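Local coordinates for penicillin-binding protein A (Mycobacterium tuberculosis, PDB 3UN7) that probably cross-links the peptidoglycan of the mycobacterial cell wall as a penicillin-binding D,D-transpeptidase and takes part in regulating cell length, at residues A[132-137]-A[319-324]. Sequence-based numbering, arbitrary orientation.
Sequences AVVALE and ANAEIA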
# COMPACT_ATOMS: atom_id res chain seq x y z
N ALA A 132 1.10 1.10 7.52
CA ALA A 132 0.98 0.01 6.56
C ALA A 132 2.22 -0.15 5.70
O ALA A 132 3.01 0.79 5.53
CB ALA A 132 -0.27 0.19 5.68
N VAL A 133 2.41 -1.36 5.19
CA VAL A 133 3.43 -1.65 4.21
C VAL A 133 2.82 -2.48 3.08
O VAL A 133 2.09 -3.45 3.32
CB VAL A 133 4.63 -2.44 4.82
CG1 VAL A 133 5.64 -2.83 3.73
CG2 VAL A 133 5.32 -1.63 5.93
N VAL A 134 3.12 -2.11 1.84
CA VAL A 134 2.64 -2.86 0.69
C VAL A 134 3.84 -3.12 -0.20
O VAL A 134 4.67 -2.22 -0.42
CB VAL A 134 1.57 -2.07 -0.13
CG1 VAL A 134 1.20 -2.85 -1.40
CG2 VAL A 134 0.33 -1.81 0.70
N ALA A 135 3.93 -4.34 -0.71
CA ALA A 135 4.92 -4.69 -1.69
C ALA A 135 4.22 -5.32 -2.89
O ALA A 135 3.32 -6.15 -2.76
CB ALA A 135 5.98 -5.64 -1.10
N LEU A 136 4.63 -4.87 -4.07
CA LEU A 136 4.03 -5.30 -5.33
C LEU A 136 5.14 -5.76 -6.25
O LEU A 136 6.27 -5.27 -6.17
CB LEU A 136 3.28 -4.14 -6.00
CG LEU A 136 2.12 -3.46 -5.25
CD1 LEU A 136 1.54 -2.32 -6.07
CD2 LEU A 136 1.01 -4.48 -4.90
N GLU A 137 4.81 -6.70 -7.12
CA GLU A 137 5.72 -7.09 -8.19
C GLU A 137 5.31 -6.29 -9.42
O GLU A 137 4.24 -6.52 -9.96
CB GLU A 137 5.58 -8.58 -8.48
CG GLU A 137 6.53 -9.09 -9.55
CD GLU A 137 6.57 -10.60 -9.55
OE1 GLU A 137 5.59 -11.21 -10.01
OE2 GLU A 137 7.57 -11.17 -9.07
N ALA A 319 -2.38 2.21 -3.28
CA ALA A 319 -2.34 3.15 -4.42
C ALA A 319 -0.96 3.83 -4.54
O ALA A 319 -0.45 4.02 -5.65
CB ALA A 319 -3.46 4.19 -4.31
N ASN A 320 -0.34 4.19 -3.42
CA ASN A 320 1.01 4.76 -3.48
C ASN A 320 2.05 3.72 -3.94
O ASN A 320 2.93 4.06 -4.72
CB ASN A 320 1.41 5.47 -2.17
CG ASN A 320 1.95 6.90 -2.41
OD1 ASN A 320 2.19 7.31 -3.54
ND2 ASN A 320 2.17 7.63 -1.32
N ALA A 321 1.95 2.47 -3.48
CA ALA A 321 2.81 1.38 -4.01
C ALA A 321 2.62 1.21 -5.51
O ALA A 321 3.58 0.96 -6.24
CB ALA A 321 2.55 0.03 -3.30
N GLU A 322 1.36 1.35 -5.95
CA GLU A 322 0.98 1.21 -7.36
C GLU A 322 1.61 2.29 -8.26
O GLU A 322 2.02 2.01 -9.39
CB GLU A 322 -0.55 1.24 -7.49
CG GLU A 322 -1.17 0.05 -8.23
CD GLU A 322 -2.70 -0.00 -8.14
OE1 GLU A 322 -3.23 0.08 -7.01
OE2 GLU A 322 -3.37 -0.13 -9.20
N ILE A 323 1.67 3.53 -7.76
CA ILE A 323 2.38 4.61 -8.49
C ILE A 323 3.83 4.22 -8.72
O ILE A 323 4.34 4.29 -9.84
CB ILE A 323 2.29 5.96 -7.75
CG1 ILE A 323 0.86 6.50 -7.80
CG2 ILE A 323 3.23 7.01 -8.37
CD1 ILE A 323 0.56 7.52 -6.72
N ALA A 324 4.49 3.76 -7.65
CA ALA A 324 5.87 3.30 -7.74
C ALA A 324 6.01 2.09 -8.69
O ALA A 324 6.94 2.03 -9.51
CB ALA A 324 6.42 2.98 -6.33
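The helical hydrogen bond from Ile323 N to Ala319 O, 3.0 Å, spans the turn that presents Ala321 and Glu322 to Val134 and Leu136. No hydrogen bond joins the two segments, and the contact itself is apolar. Ala321 is its centre. Its CB points at strand 132-136 and is met by two strand side chains. Val134 brings CG1 to 3.7 Å from Ala321 CB. With chi1 at 175°, CG1 is anti to the backbone N and turned to the helix, while CG2 lies farther from the Ala321 methyl. Leu136 approaches from the next inward position on the strand, with CD1 3.8 Å from Ala321 CB. CD1 lies anti to CA (chi2 178°), which carries it out to the helix backbone. There CD1 sits over the face of the Ala321-Glu322 peptide group, 3.7 Å from Ala321 C and equally far from Glu322 N. Glu322 adds a looser touch, its CG being 4.2 Å from Leu136 CD1.

The axes of strand 132-136 and helix segment 319-324 come within 8.2 Å, and their N-to-C directions differ by 35°. Leu318 and Ala325 of the same helix extend the apolar surface facing the strand. Val133 and Ala135 point to the other side of the sheet, where helix 446-458 covers them. Asn320 ND2 bonds OG1 of Thr194, which follows Ser193 in sequence. Ser193 is probably the serine that forms the acyl-ester. Helices packed on both faces of a five-stranded antiparallel sheet are the hallmark of the penicillin-binding transpeptidase domain, the fold shared with serine beta-lactamases.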